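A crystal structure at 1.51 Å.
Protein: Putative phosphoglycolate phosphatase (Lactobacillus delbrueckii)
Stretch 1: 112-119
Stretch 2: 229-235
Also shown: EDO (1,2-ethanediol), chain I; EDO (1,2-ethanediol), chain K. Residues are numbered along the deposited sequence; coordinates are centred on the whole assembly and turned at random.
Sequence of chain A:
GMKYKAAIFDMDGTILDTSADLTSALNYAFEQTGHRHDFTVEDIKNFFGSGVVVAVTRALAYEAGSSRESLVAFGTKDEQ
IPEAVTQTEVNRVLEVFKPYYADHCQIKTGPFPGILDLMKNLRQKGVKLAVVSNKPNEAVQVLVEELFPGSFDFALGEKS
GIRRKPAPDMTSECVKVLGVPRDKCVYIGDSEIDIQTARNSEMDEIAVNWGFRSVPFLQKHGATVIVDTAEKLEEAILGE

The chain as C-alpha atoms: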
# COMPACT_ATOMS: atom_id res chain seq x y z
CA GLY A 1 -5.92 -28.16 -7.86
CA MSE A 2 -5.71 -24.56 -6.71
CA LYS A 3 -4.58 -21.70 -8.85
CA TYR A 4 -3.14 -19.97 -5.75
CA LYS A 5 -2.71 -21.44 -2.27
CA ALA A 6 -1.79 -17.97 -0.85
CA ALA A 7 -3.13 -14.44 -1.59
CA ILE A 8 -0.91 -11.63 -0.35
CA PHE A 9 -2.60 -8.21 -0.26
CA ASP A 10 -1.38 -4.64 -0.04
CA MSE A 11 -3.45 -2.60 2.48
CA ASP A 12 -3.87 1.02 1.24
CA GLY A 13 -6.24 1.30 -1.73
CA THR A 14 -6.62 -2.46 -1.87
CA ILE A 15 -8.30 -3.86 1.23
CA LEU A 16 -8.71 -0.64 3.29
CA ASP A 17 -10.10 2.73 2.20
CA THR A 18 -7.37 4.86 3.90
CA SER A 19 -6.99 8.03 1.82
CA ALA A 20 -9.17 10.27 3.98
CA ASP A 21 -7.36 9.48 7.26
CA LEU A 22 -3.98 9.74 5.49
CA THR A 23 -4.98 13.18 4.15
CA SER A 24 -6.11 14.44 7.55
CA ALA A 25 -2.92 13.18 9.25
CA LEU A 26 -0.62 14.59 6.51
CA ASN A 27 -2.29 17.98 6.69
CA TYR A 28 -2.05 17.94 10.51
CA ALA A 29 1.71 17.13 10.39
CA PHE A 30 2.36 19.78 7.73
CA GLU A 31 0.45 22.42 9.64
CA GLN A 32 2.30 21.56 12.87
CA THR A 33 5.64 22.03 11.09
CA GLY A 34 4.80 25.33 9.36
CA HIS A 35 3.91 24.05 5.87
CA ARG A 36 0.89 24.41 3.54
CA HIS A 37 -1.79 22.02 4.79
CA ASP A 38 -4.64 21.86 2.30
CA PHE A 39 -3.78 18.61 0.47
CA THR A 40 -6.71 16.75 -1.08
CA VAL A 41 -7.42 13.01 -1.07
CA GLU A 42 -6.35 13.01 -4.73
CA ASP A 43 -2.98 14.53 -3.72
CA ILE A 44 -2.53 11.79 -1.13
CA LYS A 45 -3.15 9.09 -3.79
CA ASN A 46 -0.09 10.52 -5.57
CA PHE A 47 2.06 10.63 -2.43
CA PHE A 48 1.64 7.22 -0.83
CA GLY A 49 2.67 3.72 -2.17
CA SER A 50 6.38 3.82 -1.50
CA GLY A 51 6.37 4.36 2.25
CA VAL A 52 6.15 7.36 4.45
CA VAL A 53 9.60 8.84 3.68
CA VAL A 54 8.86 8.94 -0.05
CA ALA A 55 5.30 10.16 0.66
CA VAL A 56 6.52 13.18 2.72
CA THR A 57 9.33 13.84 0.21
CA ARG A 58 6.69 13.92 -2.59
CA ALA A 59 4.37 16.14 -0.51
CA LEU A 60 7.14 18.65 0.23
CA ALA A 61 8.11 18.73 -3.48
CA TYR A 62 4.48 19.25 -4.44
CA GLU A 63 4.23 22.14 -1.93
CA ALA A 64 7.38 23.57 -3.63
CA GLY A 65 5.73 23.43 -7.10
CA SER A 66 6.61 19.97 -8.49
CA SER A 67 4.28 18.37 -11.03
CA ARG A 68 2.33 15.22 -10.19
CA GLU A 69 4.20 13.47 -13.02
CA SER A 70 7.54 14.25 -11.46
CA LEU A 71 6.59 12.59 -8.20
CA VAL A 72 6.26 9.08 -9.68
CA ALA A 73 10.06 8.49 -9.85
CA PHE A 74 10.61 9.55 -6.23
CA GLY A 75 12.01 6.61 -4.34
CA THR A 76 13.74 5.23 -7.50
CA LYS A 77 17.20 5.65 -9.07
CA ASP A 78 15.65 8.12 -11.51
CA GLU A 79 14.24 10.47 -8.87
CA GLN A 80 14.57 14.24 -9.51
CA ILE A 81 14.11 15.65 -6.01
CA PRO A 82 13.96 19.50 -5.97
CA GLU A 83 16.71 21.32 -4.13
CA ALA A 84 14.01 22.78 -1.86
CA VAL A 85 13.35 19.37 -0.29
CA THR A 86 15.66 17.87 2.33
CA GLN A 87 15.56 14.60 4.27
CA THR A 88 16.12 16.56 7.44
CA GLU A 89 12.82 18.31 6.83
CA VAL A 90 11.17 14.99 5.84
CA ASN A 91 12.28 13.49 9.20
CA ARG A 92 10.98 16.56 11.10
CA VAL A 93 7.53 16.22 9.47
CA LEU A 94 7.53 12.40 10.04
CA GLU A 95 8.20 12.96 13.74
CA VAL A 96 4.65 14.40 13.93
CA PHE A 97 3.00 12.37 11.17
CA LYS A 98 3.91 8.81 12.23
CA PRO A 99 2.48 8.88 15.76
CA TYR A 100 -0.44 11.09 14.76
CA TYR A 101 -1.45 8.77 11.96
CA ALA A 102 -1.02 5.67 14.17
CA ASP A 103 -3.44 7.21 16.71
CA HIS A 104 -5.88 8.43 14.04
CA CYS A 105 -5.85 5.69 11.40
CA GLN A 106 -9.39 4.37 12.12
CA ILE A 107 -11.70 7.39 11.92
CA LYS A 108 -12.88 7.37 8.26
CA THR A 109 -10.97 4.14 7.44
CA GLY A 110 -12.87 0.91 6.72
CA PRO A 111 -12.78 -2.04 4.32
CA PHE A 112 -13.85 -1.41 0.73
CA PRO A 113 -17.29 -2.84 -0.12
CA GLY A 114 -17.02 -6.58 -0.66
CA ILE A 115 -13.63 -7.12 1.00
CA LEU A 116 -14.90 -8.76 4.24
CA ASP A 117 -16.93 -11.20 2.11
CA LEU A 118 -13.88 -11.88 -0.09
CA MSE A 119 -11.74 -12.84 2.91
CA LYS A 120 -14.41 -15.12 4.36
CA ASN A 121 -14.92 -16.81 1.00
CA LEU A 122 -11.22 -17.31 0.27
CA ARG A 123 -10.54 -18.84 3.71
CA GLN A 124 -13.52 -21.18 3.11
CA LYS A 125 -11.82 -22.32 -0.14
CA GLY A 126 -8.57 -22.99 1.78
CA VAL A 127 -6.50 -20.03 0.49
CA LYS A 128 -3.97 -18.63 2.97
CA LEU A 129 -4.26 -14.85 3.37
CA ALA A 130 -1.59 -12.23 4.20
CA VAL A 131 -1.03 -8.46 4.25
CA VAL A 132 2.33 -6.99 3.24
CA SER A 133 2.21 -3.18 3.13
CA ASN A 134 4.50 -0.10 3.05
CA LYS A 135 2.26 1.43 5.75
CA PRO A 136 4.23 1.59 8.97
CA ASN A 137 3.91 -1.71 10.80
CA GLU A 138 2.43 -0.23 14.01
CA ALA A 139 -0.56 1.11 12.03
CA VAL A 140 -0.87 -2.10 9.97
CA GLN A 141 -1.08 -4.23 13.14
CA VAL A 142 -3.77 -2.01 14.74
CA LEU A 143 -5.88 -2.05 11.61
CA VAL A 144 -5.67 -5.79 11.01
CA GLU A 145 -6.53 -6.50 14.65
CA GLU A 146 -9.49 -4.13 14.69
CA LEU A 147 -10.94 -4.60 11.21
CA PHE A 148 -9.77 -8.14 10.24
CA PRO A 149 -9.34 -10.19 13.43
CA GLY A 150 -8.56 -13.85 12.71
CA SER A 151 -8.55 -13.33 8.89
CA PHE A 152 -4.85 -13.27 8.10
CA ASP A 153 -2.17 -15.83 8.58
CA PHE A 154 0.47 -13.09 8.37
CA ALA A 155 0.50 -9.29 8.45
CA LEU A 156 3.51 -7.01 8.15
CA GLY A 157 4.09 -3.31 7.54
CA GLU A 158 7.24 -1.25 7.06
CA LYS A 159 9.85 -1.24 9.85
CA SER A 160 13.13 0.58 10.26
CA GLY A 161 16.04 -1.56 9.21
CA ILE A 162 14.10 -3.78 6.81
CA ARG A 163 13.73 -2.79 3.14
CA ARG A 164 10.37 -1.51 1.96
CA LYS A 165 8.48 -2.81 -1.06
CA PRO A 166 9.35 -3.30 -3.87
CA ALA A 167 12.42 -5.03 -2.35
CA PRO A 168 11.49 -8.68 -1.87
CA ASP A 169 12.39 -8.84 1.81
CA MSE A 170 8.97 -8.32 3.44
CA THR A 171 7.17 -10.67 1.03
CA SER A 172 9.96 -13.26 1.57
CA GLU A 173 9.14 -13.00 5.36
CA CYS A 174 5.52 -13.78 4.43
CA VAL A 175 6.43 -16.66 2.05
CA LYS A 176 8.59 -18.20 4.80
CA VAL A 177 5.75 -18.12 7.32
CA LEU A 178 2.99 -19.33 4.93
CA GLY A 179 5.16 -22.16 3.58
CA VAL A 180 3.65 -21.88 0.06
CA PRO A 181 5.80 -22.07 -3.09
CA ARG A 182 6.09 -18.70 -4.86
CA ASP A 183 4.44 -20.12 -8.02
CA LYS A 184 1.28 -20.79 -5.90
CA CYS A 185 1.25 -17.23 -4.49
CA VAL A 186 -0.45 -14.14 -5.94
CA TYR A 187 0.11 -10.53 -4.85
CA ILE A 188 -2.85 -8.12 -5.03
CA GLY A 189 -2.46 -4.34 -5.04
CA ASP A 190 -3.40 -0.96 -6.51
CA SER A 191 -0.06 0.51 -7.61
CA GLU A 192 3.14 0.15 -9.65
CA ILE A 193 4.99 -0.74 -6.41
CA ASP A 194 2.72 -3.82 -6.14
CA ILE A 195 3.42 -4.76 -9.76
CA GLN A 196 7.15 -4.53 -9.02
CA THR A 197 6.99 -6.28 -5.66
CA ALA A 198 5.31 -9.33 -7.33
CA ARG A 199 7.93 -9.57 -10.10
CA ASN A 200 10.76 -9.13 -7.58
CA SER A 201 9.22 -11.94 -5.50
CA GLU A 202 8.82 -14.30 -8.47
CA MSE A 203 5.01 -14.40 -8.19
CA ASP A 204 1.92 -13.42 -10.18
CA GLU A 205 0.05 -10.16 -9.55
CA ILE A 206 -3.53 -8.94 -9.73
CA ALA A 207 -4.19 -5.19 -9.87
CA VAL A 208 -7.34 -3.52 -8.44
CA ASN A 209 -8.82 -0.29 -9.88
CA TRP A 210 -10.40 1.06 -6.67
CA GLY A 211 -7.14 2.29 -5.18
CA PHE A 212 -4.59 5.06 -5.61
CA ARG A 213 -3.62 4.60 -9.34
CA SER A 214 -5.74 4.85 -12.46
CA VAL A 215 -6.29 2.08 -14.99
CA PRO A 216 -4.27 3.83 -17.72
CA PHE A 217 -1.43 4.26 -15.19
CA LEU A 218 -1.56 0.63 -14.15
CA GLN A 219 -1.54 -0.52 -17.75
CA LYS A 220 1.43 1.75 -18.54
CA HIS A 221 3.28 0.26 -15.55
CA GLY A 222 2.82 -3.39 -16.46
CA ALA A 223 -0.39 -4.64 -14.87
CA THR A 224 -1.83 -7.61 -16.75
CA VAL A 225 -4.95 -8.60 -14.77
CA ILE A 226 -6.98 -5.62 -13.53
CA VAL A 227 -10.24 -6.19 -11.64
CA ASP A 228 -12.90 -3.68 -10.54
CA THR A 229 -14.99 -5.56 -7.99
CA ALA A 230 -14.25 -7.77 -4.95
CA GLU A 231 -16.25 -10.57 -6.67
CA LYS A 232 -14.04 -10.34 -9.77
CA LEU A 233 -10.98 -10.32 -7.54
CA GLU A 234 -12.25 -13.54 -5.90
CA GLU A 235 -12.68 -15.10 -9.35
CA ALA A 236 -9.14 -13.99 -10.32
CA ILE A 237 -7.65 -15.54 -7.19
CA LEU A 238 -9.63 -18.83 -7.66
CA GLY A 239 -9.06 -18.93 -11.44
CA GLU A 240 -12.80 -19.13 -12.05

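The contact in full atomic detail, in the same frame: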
# COMPACT_ATOMS: atom_id res chain seq x y z
N PHE A 112 -13.03 -1.69 1.92
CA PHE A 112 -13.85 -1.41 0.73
C PHE A 112 -15.02 -2.38 0.69
O PHE A 112 -14.93 -3.54 1.16
CB PHE A 112 -13.03 -1.53 -0.57
CG PHE A 112 -12.00 -0.44 -0.76
CD1 PHE A 112 -12.35 0.82 -1.28
CD2 PHE A 112 -10.67 -0.68 -0.46
CE1 PHE A 112 -11.38 1.80 -1.47
CE2 PHE A 112 -9.74 0.30 -0.62
CZ PHE A 112 -10.10 1.53 -1.15
N PRO A 113 -16.14 -1.95 0.09
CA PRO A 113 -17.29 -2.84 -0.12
C PRO A 113 -16.89 -4.20 -0.74
O PRO A 113 -16.15 -4.26 -1.71
CB PRO A 113 -18.18 -2.04 -1.07
CG PRO A 113 -17.81 -0.60 -0.75
CD PRO A 113 -16.34 -0.61 -0.49
N GLY A 114 -17.36 -5.28 -0.14
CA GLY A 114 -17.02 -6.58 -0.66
C GLY A 114 -15.82 -7.28 -0.09
O GLY A 114 -15.64 -8.46 -0.32
N ILE A 115 -14.90 -6.54 0.52
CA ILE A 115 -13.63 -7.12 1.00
C ILE A 115 -13.77 -8.14 2.16
O ILE A 115 -13.15 -9.19 2.15
CB ILE A 115 -12.65 -5.99 1.34
CG1 ILE A 115 -12.20 -5.22 0.06
CG2 ILE A 115 -11.49 -6.50 2.26
CD1 ILE A 115 -11.58 -6.11 -1.03
N LEU A 116 -14.59 -7.81 3.14
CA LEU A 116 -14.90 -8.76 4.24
C LEU A 116 -15.48 -10.09 3.70
O LEU A 116 -15.05 -11.19 4.12
CB LEU A 116 -15.81 -8.11 5.29
CG LEU A 116 -15.17 -6.98 6.10
CD1 LEU A 116 -16.16 -6.32 7.05
CD2 LEU A 116 -13.93 -7.48 6.86
N ASP A 117 -16.39 -10.01 2.73
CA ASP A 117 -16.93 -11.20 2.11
C ASP A 117 -15.83 -11.97 1.35
O ASP A 117 -15.77 -13.19 1.40
CB ASP A 117 -18.06 -10.89 1.11
CG ASP A 117 -19.39 -10.39 1.76
OD1 ASP A 117 -19.61 -10.53 2.98
OD2 ASP A 117 -20.23 -9.85 1.00
N LEU A 118 -14.99 -11.26 0.63
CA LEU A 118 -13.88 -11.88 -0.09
C LEU A 118 -13.01 -12.72 0.83
O LEU A 118 -12.67 -13.85 0.52
CB LEU A 118 -13.03 -10.80 -0.79
CG LEU A 118 -11.70 -11.18 -1.48
CD1 LEU A 118 -11.90 -12.06 -2.68
CD2 LEU A 118 -10.89 -9.88 -1.85
N MSE A 119 -12.62 -12.13 1.95
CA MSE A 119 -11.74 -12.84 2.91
C MSE A 119 -12.38 -14.10 3.50
O MSE A 119 -11.76 -15.17 3.59
CB MSE A 119 -11.21 -11.90 4.02
CG MSE A 119 -10.41 -10.69 3.47
SE MSE A 119 -9.03 -11.11 2.15
CE MSE A 119 -8.51 -9.30 1.67
N THR A 229 -14.20 -5.24 -9.16
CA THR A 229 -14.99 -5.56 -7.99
C THR A 229 -14.32 -6.62 -7.15
O THR A 229 -13.52 -7.39 -7.67
CB THR A 229 -16.41 -6.05 -8.36
OG1 THR A 229 -16.30 -7.35 -8.94
CG2 THR A 229 -17.06 -5.13 -9.36
N ALA A 230 -14.71 -6.70 -5.87
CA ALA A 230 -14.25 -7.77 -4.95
C ALA A 230 -14.64 -9.18 -5.48
O ALA A 230 -13.85 -10.13 -5.35
CB ALA A 230 -14.77 -7.52 -3.52
N GLU A 231 -15.82 -9.29 -6.10
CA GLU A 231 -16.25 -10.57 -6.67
C GLU A 231 -15.32 -11.00 -7.80
O GLU A 231 -14.93 -12.15 -7.87
CB GLU A 231 -17.68 -10.50 -7.20
CG GLU A 231 -18.08 -11.73 -7.97
N LYS A 232 -14.98 -10.06 -8.68
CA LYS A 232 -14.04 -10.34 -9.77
C LYS A 232 -12.64 -10.67 -9.27
O LYS A 232 -11.97 -11.53 -9.80
CB LYS A 232 -14.02 -9.20 -10.79
CG LYS A 232 -15.33 -9.07 -11.62
CD LYS A 232 -16.01 -10.46 -11.89
CE LYS A 232 -17.46 -10.35 -12.40
NZ LYS A 232 -18.37 -11.40 -11.80
N LEU A 233 -12.25 -10.03 -8.19
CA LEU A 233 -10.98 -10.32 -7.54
C LEU A 233 -11.00 -11.73 -6.99
O LEU A 233 -10.01 -12.48 -7.19
CB LEU A 233 -10.68 -9.28 -6.44
CG LEU A 233 -9.46 -9.53 -5.56
CD1 LEU A 233 -8.22 -9.73 -6.43
CD2 LEU A 233 -9.28 -8.37 -4.58
N GLU A 234 -12.11 -12.14 -6.35
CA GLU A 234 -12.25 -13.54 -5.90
C GLU A 234 -12.10 -14.53 -7.08
O GLU A 234 -11.36 -15.53 -7.02
CB GLU A 234 -13.64 -13.76 -5.24
CG GLU A 234 -13.81 -15.14 -4.61
CD GLU A 234 -15.10 -15.33 -3.83
OE1 GLU A 234 -15.57 -14.39 -3.14
OE2 GLU A 234 -15.62 -16.46 -3.88
N GLU A 235 -12.78 -14.25 -8.17
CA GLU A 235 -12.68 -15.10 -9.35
C GLU A 235 -11.25 -15.18 -9.90
O GLU A 235 -10.79 -16.25 -10.30
CB GLU A 235 -13.67 -14.62 -10.42
CG GLU A 235 -15.12 -14.75 -9.96
CD GLU A 235 -16.11 -14.14 -10.93
OE1 GLU A 235 -15.71 -13.82 -12.08
OE2 GLU A 235 -17.29 -13.98 -10.53
C1 EDO I . -14.16 -2.79 -3.94
O1 EDO I . -15.16 -2.07 -3.21
C2 EDO I . -14.82 -3.07 -5.27
O2 EDO I . -15.65 -4.22 -5.04
C1 EDO K . -17.46 -10.07 -2.62
O1 EDO K . -18.85 -10.41 -2.48
C2 EDO K . -16.65 -11.35 -2.52
O2 EDO K . -16.83 -12.17 -3.68

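Two helix beginnings meet in this contact without a single direct hydrogen bond between them, and the polar link across the gap is supplied instead by a small molecule. A 1,2-ethanediol (chain I), probably carried over from the crystallisation liquor, donates from O1 to Pro-113 O at 2.8 Å, while its O2 accepts from Ala-230 N, also at 2.8 Å. A second, weak bond runs from O2 to Pro-113 O at 3.4 Å. The diol thus satisfies a carbonyl in the turn of one stretch and a free amide in the first turn of the other helix, where no preceding helical carbonyl is available to receive it.

The general principle is that helices can approach closely where small residues lie opposite each other. Here the two helices run in nearly the same direction, with 22° between their N-to-C vectors and a closest axial approach of 9.4 Å. The tightest point lies at their starts, where Gly-114 CA and Ala-230 CA are 5.2 Å apart. One turn later, Leu-118 CA and Glu-234 CA are separated by 6.3 Å. Gly-114 is favoured twice over. Its phi/psi of 93/-21 belongs to the type II turn from Phe-112 to Ile-115, closed by Ile-115 N donating to Phe-112 O at 3.1 Å, and a CB at these angles would be jammed against the preceding carbonyl. That same CB would also lie 2.7 Å from Ala-230 CB, a clash. Without it, the methyl of Ala-230 points toward the turn and settles on backbone, with Ala-230 CB 3.4 Å from Gly-114 O and 4.0 Å from Pro-113 O. Ile-115 adds a looser apolar touch, its CD1 4.3 Å from Ala-230 CB.

Each helix is begun differently. Both Gly-114 and Thr-229 occupy N-cap positions, but glycine has no side chain to offer, whereas Thr-229 OG1 accepts from Lys-232 N at 3.0 Å, a capping bond of nearly straight geometry. Gly-114 contributes its carbonyl to the ordinary helical ladder, with Leu-118 N donating to Gly-114 O at 3.0 Å.

Leu-118 fills the space one turn further on. Although its CA-to-CB bond points sideways, the end of the side chain comes nearer, and its chi1 of 173° (t) and chi2 of 66° (p) place both methyls against the second helix. Leu-118 CD2 meets Leu-233 CD2 at 3.5 Å, a buried apolar pairing, while Leu-118 CD1 lies 3.5 Å from Glu-234 CB and 3.8 Å from Ala-230 O. Glu-234 therefore serves two chemistries: its aliphatic base packs on leucine, and its extended chain carries the carboxylate outward, where OE1 accepts from O2 of a second ethanediol (chain K) at 2.6 Å. That diol also rests against the first stretch, its C1 3.3 Å from Gly-114 O. The direct contact is small, burying 262 Å² in total, and consists of van der Waals touches.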